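Local coordinates for CPXV203 protein (Cowpox virus, PDB 4HKJ) that probably binds host MHC class I molecules and retains them inside infected cells, keeping viral peptides from display to T cells, at residues Ser115-His120 against Lys135-Cys140; Gln24-Tyr29 against Cys140-Gly145; Asp59-Pro64 against Asp99-Ile104; Ala70-Thr75 against Ser82-Ser87. One frame throughout, in Å; residues are numbered along the deposited sequence.

Contact 1: Ser115-His120 against Lys135-Cys140; sequences SGLDFH and KYDTSC
At the open end of the antiparallel hairpin formed by strands 119-126 and 131-137, the carboxylate of Asp137 takes in the backbone of the 115-118 turn. Its OD1 accepts Asp118 N at 3.2 Å, approached from above the carboxylate plane, and also Ser139 N at 3.0 Å, the bond that closes an Asx turn; a bond from Ser139 OG to the same oxygen is modelled too short and is doubtful. OD2 takes a weak bond from Leu117 N. The Asp118 and Ser139 N-H groups on one oxygen of a buried carboxylate would be expected to stabilise its negative charge. Ser139 OG accepts Gly116 N at 2.9 Å. One step along, Asp118 O is gripped from opposite faces of its plane by Thr138 N, at 3.0 Å, and Thr138 OG1. The regular strand pairing starts beyond this: His120 and Tyr136 are a hydrogen-bonded pair, with His120 N 3.0 Å from Tyr136 O, while Phe119 and Asp137 form the adjoining non-hydrogen-bonded pair. The Phe119 ring lies between two side chains. Lys135 covers one face, its CE 4.2 Å from the ring centroid in a CH-pi contact, and the Lys135 chain bends at the last torsion (chi4 67°) to bring NZ beside Phe119 CB. Asp137 OD2 lies over the other face. His120 and Tyr136 point the same way, the phenol OH in the plane of the imidazole at its edge; His120 NE2 bonds to the backbone of another protein chain. Strand 103-110 flanks strand 131-137, its Tyr109 ring meeting Phe119, and Cys140 leads on to strand 141-152 while disulfide-bonded to Cys110.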
# COMPACT_ATOMS: atom_id res chain seq x y z
N SER D 115 -7.96 -16.41 -22.68
CA SER D 115 -6.64 -16.40 -22.06
C SER D 115 -5.51 -16.63 -23.05
O SER D 115 -5.66 -17.36 -24.03
CB SER D 115 -6.58 -17.43 -20.94
OG SER D 115 -6.98 -18.71 -21.40
N GLY D 116 -4.37 -16.01 -22.79
CA GLY D 116 -3.18 -16.20 -23.59
C GLY D 116 -2.28 -17.26 -22.99
O GLY D 116 -1.28 -17.66 -23.59
N LEU D 117 -2.64 -17.71 -21.79
CA LEU D 117 -1.95 -18.80 -21.10
C LEU D 117 -0.47 -18.51 -20.84
O LEU D 117 0.38 -19.38 -21.05
CB LEU D 117 -2.13 -20.11 -21.87
CG LEU D 117 -3.57 -20.59 -22.01
CD1 LEU D 117 -3.65 -21.80 -22.93
CD2 LEU D 117 -4.16 -20.91 -20.64
N ASP D 118 -0.18 -17.30 -20.39
CA ASP D 118 1.18 -16.94 -20.00
C ASP D 118 1.23 -16.70 -18.50
O ASP D 118 1.06 -15.57 -18.03
CB ASP D 118 1.64 -15.69 -20.75
CG ASP D 118 3.08 -15.33 -20.45
OD1 ASP D 118 3.88 -16.25 -20.18
OD2 ASP D 118 3.42 -14.13 -20.48
N PHE D 119 1.47 -17.77 -17.75
CA PHE D 119 1.40 -17.71 -16.29
C PHE D 119 2.68 -17.20 -15.63
O PHE D 119 3.75 -17.15 -16.25
CB PHE D 119 1.03 -19.08 -15.72
CG PHE D 119 -0.35 -19.52 -16.07
CD1 PHE D 119 -1.44 -19.11 -15.32
CD2 PHE D 119 -0.57 -20.36 -17.15
CE1 PHE D 119 -2.72 -19.52 -15.64
CE2 PHE D 119 -1.85 -20.77 -17.48
CZ PHE D 119 -2.92 -20.35 -16.72
N HIS D 120 2.55 -16.83 -14.36
CA HIS D 120 3.67 -16.39 -13.55
C HIS D 120 3.42 -16.81 -12.11
O HIS D 120 2.35 -16.54 -11.55
CB HIS D 120 3.83 -14.87 -13.63
CG HIS D 120 4.85 -14.32 -12.69
ND1 HIS D 120 6.11 -14.85 -12.56
CD2 HIS D 120 4.79 -13.27 -11.83
CE1 HIS D 120 6.79 -14.16 -11.66
NE2 HIS D 120 6.01 -13.19 -11.20
N LYS D 135 -0.21 -18.22 -8.54
CA LYS D 135 0.04 -18.46 -9.95
C LYS D 135 -1.09 -17.85 -10.76
O LYS D 135 -2.26 -18.21 -10.56
CB LYS D 135 0.13 -19.96 -10.21
CG LYS D 135 0.15 -20.36 -11.68
CD LYS D 135 -0.03 -21.86 -11.83
CE LYS D 135 -0.10 -22.27 -13.30
NZ LYS D 135 1.20 -22.06 -14.00
N TYR D 136 -0.77 -16.94 -11.67
CA TYR D 136 -1.81 -16.24 -12.43
C TYR D 136 -1.45 -15.95 -13.88
O TYR D 136 -0.28 -15.77 -14.22
CB TYR D 136 -2.24 -14.96 -11.71
CG TYR D 136 -1.16 -13.89 -11.64
CD1 TYR D 136 -0.17 -13.94 -10.66
CD2 TYR D 136 -1.14 -12.84 -12.54
CE1 TYR D 136 0.81 -12.97 -10.58
CE2 TYR D 136 -0.16 -11.86 -12.47
CZ TYR D 136 0.81 -11.93 -11.49
OH TYR D 136 1.78 -10.96 -11.43
N ASP D 137 -2.47 -15.90 -14.73
CA ASP D 137 -2.30 -15.62 -16.15
C ASP D 137 -2.11 -14.12 -16.37
O ASP D 137 -3.02 -13.33 -16.14
CB ASP D 137 -3.52 -16.12 -16.92
CG ASP D 137 -3.28 -16.23 -18.42
OD1 ASP D 137 -2.39 -15.53 -18.94
OD2 ASP D 137 -3.98 -17.03 -19.07
N THR D 138 -0.92 -13.74 -16.83
CA THR D 138 -0.58 -12.33 -16.99
C THR D 138 -1.11 -11.74 -18.29
O THR D 138 -0.91 -10.55 -18.56
CB THR D 138 0.95 -12.12 -16.93
OG1 THR D 138 1.57 -12.70 -18.08
CG2 THR D 138 1.53 -12.74 -15.66
N SER D 139 -1.78 -12.56 -19.10
CA SER D 139 -2.35 -12.08 -20.35
C SER D 139 -3.64 -11.31 -20.11
O SER D 139 -3.99 -10.40 -20.87
CB SER D 139 -2.60 -13.24 -21.32
OG SER D 139 -3.51 -14.18 -20.77
N CYS D 140 -4.35 -11.67 -19.04
CA CYS D 140 -5.61 -11.01 -18.71
C CYS D 140 -5.57 -10.31 -17.35
O CYS D 140 -6.55 -9.70 -16.93
CB CYS D 140 -6.77 -12.00 -18.76
SG CYS D 140 -6.62 -13.42 -17.64

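Contact 2: Gln24-Tyr29 against Cys140-Gly145; sequences QAKDFY and CINHLG
Three backbone hydrogen bonds join Gln24 and Lys26 to the chain between Cys140 and His143. Gln24 N reaches His143 O at 2.9 Å, nearly along the C=O axis, and Gln24 O receives Asn142 N at 2.7 Å. Lys26 N, just past the strand end, binds Cys140 O at 3.0 Å, but there the donor stands well above the carbonyl plane, at a C=O...N angle of 117°. Ala25 and Ile141 are the non-hydrogen-bonded antiparallel pair between these links, and their side chains diverge. The segments are the ends of strands 15-25 and 141-152, neighbours at one margin of the five-stranded antiparallel sheet in this beta-sandwich; the chain turns a corner at Asn142. The polar side chains meet next. Gln24 and Asn142 run side by side, their amide planes 38° apart, and Asn142 OD1 bonds to a basic side chain of another protein chain. Lys26 crosses Asn142 at about a right angle, CB to CB 3.6 Å; with CG anti to the backbone N (chi1 176°) and the rest extended, the chain carries its end away from the 140-145 segment while CB stays against Asn142. The apolar contact is made by Phe28: its CE1 lies 3.8 Å from Cys140 CB, and Cys140 O sits in the ring plane at the same edge. Ala25 CB covers one face of that ring, 3.6 Å above the plane, and Tyr53 of strand 53-59 touches both Ala25 and Phe28.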
# COMPACT_ATOMS: atom_id res chain seq x y z
N GLN D 24 -6.52 -6.97 -10.86
CA GLN D 24 -6.86 -5.94 -11.83
C GLN D 24 -6.81 -6.50 -13.26
O GLN D 24 -5.83 -7.13 -13.65
CB GLN D 24 -5.94 -4.73 -11.69
CG GLN D 24 -6.28 -3.58 -12.63
CD GLN D 24 -5.40 -2.37 -12.43
OE1 GLN D 24 -4.20 -2.49 -12.19
NE2 GLN D 24 -5.99 -1.18 -12.51
N ALA D 25 -7.87 -6.25 -14.02
CA ALA D 25 -7.98 -6.76 -15.38
C ALA D 25 -7.03 -6.05 -16.34
O ALA D 25 -6.71 -4.88 -16.15
CB ALA D 25 -9.42 -6.64 -15.87
N LYS D 26 -6.60 -6.77 -17.36
CA LYS D 26 -5.71 -6.21 -18.38
C LYS D 26 -6.30 -6.40 -19.77
O LYS D 26 -6.74 -7.50 -20.12
CB LYS D 26 -4.33 -6.85 -18.30
CG LYS D 26 -3.37 -6.39 -19.38
CD LYS D 26 -2.00 -7.04 -19.23
CE LYS D 26 -1.01 -6.50 -20.25
NZ LYS D 26 0.35 -7.05 -20.05
N ASP D 27 -6.33 -5.32 -20.54
CA ASP D 27 -6.81 -5.33 -21.93
C ASP D 27 -8.27 -5.76 -22.08
O ASP D 27 -8.72 -6.06 -23.19
CB ASP D 27 -5.90 -6.20 -22.81
CG ASP D 27 -4.48 -5.68 -22.87
OD1 ASP D 27 -4.29 -4.45 -22.77
OD2 ASP D 27 -3.55 -6.50 -23.01
N PHE D 28 -9.01 -5.79 -20.98
CA PHE D 28 -10.44 -6.09 -21.03
C PHE D 28 -11.17 -5.58 -19.79
O PHE D 28 -10.54 -5.27 -18.77
CB PHE D 28 -10.68 -7.60 -21.22
CG PHE D 28 -10.68 -8.39 -19.93
CD1 PHE D 28 -9.49 -8.76 -19.33
CD2 PHE D 28 -11.87 -8.78 -19.35
CE1 PHE D 28 -9.49 -9.49 -18.15
CE2 PHE D 28 -11.88 -9.51 -18.18
CZ PHE D 28 -10.69 -9.87 -17.58
N TYR D 29 -12.49 -5.49 -19.88
CA TYR D 29 -13.30 -5.03 -18.76
C TYR D 29 -13.93 -6.20 -18.01
O TYR D 29 -14.72 -6.95 -18.57
CB TYR D 29 -14.40 -4.08 -19.24
CG TYR D 29 -13.92 -2.71 -19.64
CD1 TYR D 29 -12.58 -2.34 -19.50
CD2 TYR D 29 -14.80 -1.76 -20.14
CE1 TYR D 29 -12.14 -1.09 -19.86
CE2 TYR D 29 -14.37 -0.50 -20.51
CZ TYR D 29 -13.04 -0.17 -20.36
OH TYR D 29 -12.61 1.09 -20.73
N CYS D 140 -4.35 -11.67 -19.04
CA CYS D 140 -5.61 -11.01 -18.71
C CYS D 140 -5.57 -10.31 -17.35
O CYS D 140 -6.55 -9.70 -16.93
CB CYS D 140 -6.77 -12.00 -18.76
SG CYS D 140 -6.62 -13.42 -17.64
N ILE D 141 -4.43 -10.41 -16.66
CA ILE D 141 -4.29 -9.79 -15.35
C ILE D 141 -3.17 -8.75 -15.32
O ILE D 141 -2.00 -9.06 -15.57
CB ILE D 141 -4.05 -10.84 -14.24
CG1 ILE D 141 -5.28 -11.73 -14.10
CG2 ILE D 141 -3.72 -10.16 -12.92
CD1 ILE D 141 -5.11 -12.84 -13.09
N ASN D 142 -3.54 -7.50 -15.02
CA ASN D 142 -2.59 -6.39 -15.03
C ASN D 142 -1.78 -6.28 -13.74
O ASN D 142 -0.59 -5.98 -13.77
CB ASN D 142 -3.32 -5.08 -15.30
CG ASN D 142 -2.37 -3.96 -15.68
OD1 ASN D 142 -1.30 -4.20 -16.24
ND2 ASN D 142 -2.76 -2.72 -15.38
N HIS D 143 -2.43 -6.53 -12.61
CA HIS D 143 -1.77 -6.47 -11.31
C HIS D 143 -2.48 -7.33 -10.27
O HIS D 143 -3.71 -7.47 -10.30
CB HIS D 143 -1.67 -5.03 -10.82
CG HIS D 143 -0.90 -4.88 -9.55
ND1 HIS D 143 -1.46 -5.07 -8.31
CD2 HIS D 143 0.40 -4.56 -9.32
CE1 HIS D 143 -0.55 -4.87 -7.37
NE2 HIS D 143 0.59 -4.56 -7.96
N LEU D 144 -1.71 -7.90 -9.34
CA LEU D 144 -2.27 -8.72 -8.28
C LEU D 144 -1.62 -8.41 -6.93
O LEU D 144 -0.40 -8.47 -6.80
CB LEU D 144 -2.11 -10.21 -8.60
CG LEU D 144 -2.77 -11.23 -7.68
CD1 LEU D 144 -3.38 -12.36 -8.49
CD2 LEU D 144 -1.78 -11.79 -6.67
N GLY D 145 -2.44 -8.06 -5.95
CA GLY D 145 -1.96 -7.79 -4.61
C GLY D 145 -2.57 -8.75 -3.61
O GLY D 145 -3.71 -9.18 -3.78

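Contact 3: Asp59-Pro64 against Asp99-Ile104; sequences DQCEEP and DCSKHI
Cys61 and Cys100 make the covalent part of the contact, a disulfide with SG 2.0 Å from SG and a chi3 of 82°, close to the relaxed right angle. It ties the loop after strand 53-59 to the 3-10 turn at 100-102 that leads into strand 103-110. The hydrogen bonding centres on Gln60 N, which bonds to Cys100 O at 3.2 Å and more weakly to His103 O. Van der Waals contact comes from the Gln60 side chain: CG is set beside the backbone N (chi1 -70°), and CG and CD pack on His103 CB, with CD 3.6 Å from it. OE1 lies over one face of the His103 ring, 3.8 Å from His103 CG, and the amide plane is turned 21° from the ring. The imidazole has its own tether, since ND1 donates to Asp99 O at 3.3 Å almost in the ring plane; Lys102 N and His103 ND1 reach Asp99 O from opposite faces of its carbonyl plane. His131 stacks with the same ring. Chemically, the ND1 bond and the His131 stack would help set the ring's rotation, while the disulfide, consistent with folding in the oxidising secretory pathway, adds a covalent tie where the backbone bonds between the two segments both come from Gln60 N.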
# COMPACT_ATOMS: atom_id res chain seq x y z
N ASP D 59 -3.85 -27.02 -0.92
CA ASP D 59 -2.87 -27.12 0.14
C ASP D 59 -1.92 -28.28 -0.15
O ASP D 59 -2.19 -29.09 -1.04
CB ASP D 59 -3.53 -27.27 1.52
CG ASP D 59 -4.52 -28.43 1.58
OD1 ASP D 59 -4.43 -29.36 0.75
OD2 ASP D 59 -5.39 -28.42 2.47
N GLN D 60 -0.82 -28.37 0.58
CA GLN D 60 0.15 -29.43 0.35
C GLN D 60 -0.20 -30.73 1.08
O GLN D 60 0.67 -31.57 1.32
CB GLN D 60 1.57 -28.97 0.72
CG GLN D 60 2.14 -27.93 -0.23
CD GLN D 60 3.58 -27.57 0.09
OE1 GLN D 60 4.19 -28.14 1.00
NE2 GLN D 60 4.14 -26.63 -0.66
N CYS D 61 -1.47 -30.88 1.42
CA CYS D 61 -1.94 -32.09 2.10
C CYS D 61 -2.49 -33.11 1.11
O CYS D 61 -3.31 -32.78 0.25
CB CYS D 61 -3.02 -31.74 3.13
SG CYS D 61 -2.43 -30.85 4.58
N GLU D 62 -2.04 -34.35 1.24
CA GLU D 62 -2.57 -35.45 0.45
C GLU D 62 -3.58 -36.23 1.29
O GLU D 62 -4.61 -36.68 0.78
CB GLU D 62 -1.45 -36.38 -0.01
CG GLU D 62 -0.44 -35.72 -0.94
CD GLU D 62 0.67 -36.66 -1.35
OE1 GLU D 62 0.73 -37.79 -0.82
OE2 GLU D 62 1.49 -36.27 -2.21
N GLU D 63 -3.27 -36.38 2.57
CA GLU D 63 -4.17 -37.03 3.51
C GLU D 63 -5.36 -36.11 3.78
O GLU D 63 -5.18 -34.90 3.94
CB GLU D 63 -3.42 -37.33 4.82
CG GLU D 63 -4.16 -38.26 5.77
CD GLU D 63 -4.32 -39.66 5.22
OE1 GLU D 63 -3.52 -40.06 4.35
OE2 GLU D 63 -5.26 -40.36 5.65
N PRO D 64 -6.58 -36.68 3.82
CA PRO D 64 -7.79 -35.89 4.08
C PRO D 64 -7.73 -35.11 5.40
O PRO D 64 -7.94 -35.68 6.47
CB PRO D 64 -8.90 -36.96 4.14
CG PRO D 64 -8.18 -38.27 4.28
CD PRO D 64 -6.89 -38.09 3.56
N ASP D 99 1.30 -28.84 9.25
CA ASP D 99 2.09 -27.90 8.47
C ASP D 99 1.63 -27.81 7.02
O ASP D 99 1.59 -26.73 6.43
CB ASP D 99 3.58 -28.27 8.53
CG ASP D 99 4.48 -27.14 8.07
OD1 ASP D 99 4.78 -26.25 8.90
OD2 ASP D 99 4.90 -27.14 6.90
N CYS D 100 1.29 -28.96 6.45
CA CYS D 100 0.87 -29.04 5.05
C CYS D 100 -0.37 -28.21 4.76
O CYS D 100 -0.54 -27.68 3.66
CB CYS D 100 0.62 -30.50 4.65
SG CYS D 100 -0.72 -31.29 5.57
N SER D 101 -1.25 -28.09 5.76
CA SER D 101 -2.47 -27.32 5.61
C SER D 101 -2.19 -25.82 5.69
O SER D 101 -3.09 -25.00 5.46
CB SER D 101 -3.50 -27.72 6.67
OG SER D 101 -3.88 -29.08 6.52
N LYS D 102 -0.96 -25.46 6.02
CA LYS D 102 -0.57 -24.06 6.12
C LYS D 102 0.26 -23.60 4.93
O LYS D 102 0.75 -22.47 4.90
CB LYS D 102 0.16 -23.79 7.44
CG LYS D 102 -0.72 -23.98 8.67
CD LYS D 102 0.03 -23.67 9.95
CE LYS D 102 1.13 -24.68 10.22
NZ LYS D 102 1.81 -24.42 11.52
N HIS D 103 0.42 -24.48 3.95
CA HIS D 103 1.04 -24.12 2.68
C HIS D 103 -0.03 -23.99 1.61
O HIS D 103 -0.60 -24.99 1.16
CB HIS D 103 2.10 -25.15 2.28
CG HIS D 103 3.42 -24.96 2.96
ND1 HIS D 103 3.65 -25.37 4.25
CD2 HIS D 103 4.57 -24.39 2.53
CE1 HIS D 103 4.89 -25.07 4.59
NE2 HIS D 103 5.47 -24.48 3.56
N ILE D 104 -0.29 -22.76 1.20
CA ILE D 104 -1.39 -22.47 0.28
C ILE D 104 -0.90 -22.20 -1.14
O ILE D 104 0.00 -21.39 -1.36
CB ILE D 104 -2.20 -21.25 0.76
CG1 ILE D 104 -2.72 -21.48 2.19
CG2 ILE D 104 -3.35 -20.96 -0.19
CD1 ILE D 104 -3.62 -22.69 2.33

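Contact 4: Ala70-Thr75 against Ser82-Ser87; sequences ATTKQT and SYIEFS
Thr72 and Phe86 lie side by side on one face of an antiparallel hairpin, strands 71-77 and 81-88, whose segment directions are 164° apart. Thr72 CG2, anti to the backbone N, comes within 3.8 Å of Phe86 CE1, meeting the ring obliquely. On this same face Gln74 runs alongside Ile84, both pointing the same way, with Gln74 CG 3.8 Å from Ile84 CG1; the buried amide oxygen OE1 is satisfied by Thr48 OG1. Ile84 and Phe86 continue onto Val55 and Val57 of strand 53-59, in the other sheet, so this face belongs to the core of the beta-sandwich. On the other face Lys73 and Glu85 also lie side by side, pointing the same way. Lys73 CD rests 3.5 Å from Glu85 OE1, but NZ stays 4.4 Å from that oxygen, beyond a salt bridge, so any attraction is only long-range. Further along, Thr75 crosses Tyr83 obliquely: its CG2 sits at the ring edge, 3.9 Å from Tyr83 CD2, while Arg177 makes a cation-pi contact with the ring. Backbone bonds pair Thr75 with Tyr83 and Lys73 with Glu85 in both directions. Strand 15-25 flanks 81-88, and strand 182-183 flanks 71-77. Where the pairing ends there is a classic beta bulge: Ala70 N and Thr71 N both donate to Ser87 O, each at 2.9 Å.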
# COMPACT_ATOMS: atom_id res chain seq x y z
N ALA D 70 -12.44 -21.52 5.19
CA ALA D 70 -13.82 -21.93 5.40
C ALA D 70 -14.83 -21.12 4.58
O ALA D 70 -15.80 -21.67 4.06
CB ALA D 70 -14.18 -21.87 6.88
N THR D 71 -14.59 -19.82 4.46
CA THR D 71 -15.54 -18.94 3.78
C THR D 71 -14.88 -18.15 2.64
O THR D 71 -13.72 -17.76 2.73
CB THR D 71 -16.20 -17.96 4.78
OG1 THR D 71 -16.66 -18.68 5.93
CG2 THR D 71 -17.37 -17.23 4.15
N THR D 72 -15.64 -17.93 1.57
CA THR D 72 -15.15 -17.18 0.42
C THR D 72 -16.12 -16.05 0.06
O THR D 72 -17.33 -16.26 -0.02
CB THR D 72 -14.96 -18.08 -0.81
OG1 THR D 72 -14.29 -19.29 -0.42
CG2 THR D 72 -14.14 -17.37 -1.88
N LYS D 73 -15.58 -14.85 -0.15
CA LYS D 73 -16.39 -13.69 -0.52
C LYS D 73 -15.76 -12.94 -1.69
O LYS D 73 -14.54 -12.93 -1.84
CB LYS D 73 -16.57 -12.75 0.66
CG LYS D 73 -17.27 -13.37 1.86
CD LYS D 73 -17.36 -12.40 3.02
CE LYS D 73 -18.03 -13.04 4.22
NZ LYS D 73 -18.16 -12.09 5.36
N GLN D 74 -16.60 -12.32 -2.51
CA GLN D 74 -16.11 -11.55 -3.65
C GLN D 74 -16.91 -10.26 -3.85
O GLN D 74 -18.07 -10.17 -3.46
CB GLN D 74 -16.16 -12.37 -4.94
CG GLN D 74 -15.17 -13.53 -4.99
CD GLN D 74 -15.16 -14.23 -6.33
OE1 GLN D 74 -14.66 -15.34 -6.46
NE2 GLN D 74 -15.72 -13.57 -7.34
N THR D 75 -16.26 -9.27 -4.45
CA THR D 75 -16.92 -8.02 -4.80
C THR D 75 -16.25 -7.41 -6.03
O THR D 75 -15.19 -7.88 -6.45
CB THR D 75 -16.89 -7.00 -3.65
OG1 THR D 75 -17.62 -5.83 -4.03
CG2 THR D 75 -15.46 -6.61 -3.32
N SER D 82 -11.19 -6.59 -9.19
CA SER D 82 -11.95 -7.71 -8.66
C SER D 82 -11.29 -8.21 -7.38
O SER D 82 -10.12 -8.60 -7.38
CB SER D 82 -12.04 -8.84 -9.68
OG SER D 82 -12.67 -8.40 -10.87
N TYR D 83 -12.04 -8.21 -6.28
CA TYR D 83 -11.50 -8.56 -4.97
C TYR D 83 -12.08 -9.87 -4.43
O TYR D 83 -13.27 -10.14 -4.57
CB TYR D 83 -11.74 -7.42 -3.98
CG TYR D 83 -11.30 -7.72 -2.56
CD1 TYR D 83 -9.96 -7.67 -2.21
CD2 TYR D 83 -12.23 -8.05 -1.58
CE1 TYR D 83 -9.56 -7.95 -0.91
CE2 TYR D 83 -11.83 -8.32 -0.29
CZ TYR D 83 -10.50 -8.27 0.04
OH TYR D 83 -10.10 -8.55 1.33
N ILE D 84 -11.22 -10.67 -3.81
CA ILE D 84 -11.63 -11.95 -3.22
C ILE D 84 -11.14 -12.06 -1.78
O ILE D 84 -9.99 -11.72 -1.49
CB ILE D 84 -11.09 -13.15 -4.03
CG1 ILE D 84 -11.47 -13.01 -5.51
CG2 ILE D 84 -11.61 -14.46 -3.46
CD1 ILE D 84 -10.98 -14.16 -6.37
N GLU D 85 -12.01 -12.52 -0.89
CA GLU D 85 -11.65 -12.65 0.52
C GLU D 85 -11.88 -14.06 1.06
O GLU D 85 -13.02 -14.51 1.18
CB GLU D 85 -12.42 -11.64 1.37
CG GLU D 85 -12.06 -11.67 2.85
CD GLU D 85 -12.96 -10.79 3.69
OE1 GLU D 85 -14.18 -11.06 3.73
OE2 GLU D 85 -12.46 -9.82 4.29
N PHE D 86 -10.79 -14.76 1.37
CA PHE D 86 -10.88 -16.08 1.98
C PHE D 86 -10.84 -15.94 3.50
O PHE D 86 -9.95 -15.28 4.05
CB PHE D 86 -9.73 -16.96 1.49
CG PHE D 86 -9.70 -17.15 0.00
CD1 PHE D 86 -10.47 -18.13 -0.60
CD2 PHE D 86 -8.91 -16.34 -0.80
CE1 PHE D 86 -10.45 -18.31 -1.97
CE2 PHE D 86 -8.88 -16.51 -2.17
CZ PHE D 86 -9.65 -17.50 -2.76
N SER D 87 -11.80 -16.56 4.18
CA SER D 87 -11.95 -16.35 5.62
C SER D 87 -12.07 -17.64 6.43
O SER D 87 -12.36 -18.71 5.88
CB SER D 87 -13.17 -15.46 5.89
OG SER D 87 -13.13 -14.29 5.10

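Contacts 1 and 2 are continuous: they share Cys140, their centres are 10 Å apart, and Tyr136 CD2 packs on Ile141 CG2 at 3.7 Å where the chain passes from one sheet to the other. Contact 4 lies deeper, in the same sheet as contact 2; their nearest atoms are about 5 Å apart. Contact 3 reaches the same sheet as contact 1, centres 25 Å apart, and its centre lies 29 Å from that of contact 2, across the chain's centre. Another protein chain touches contacts 1, 2 and 4, though no partner chain in the assembly reaches contact 3, consistent with a recognition surface away from the Cys61-Cys100 disulfide.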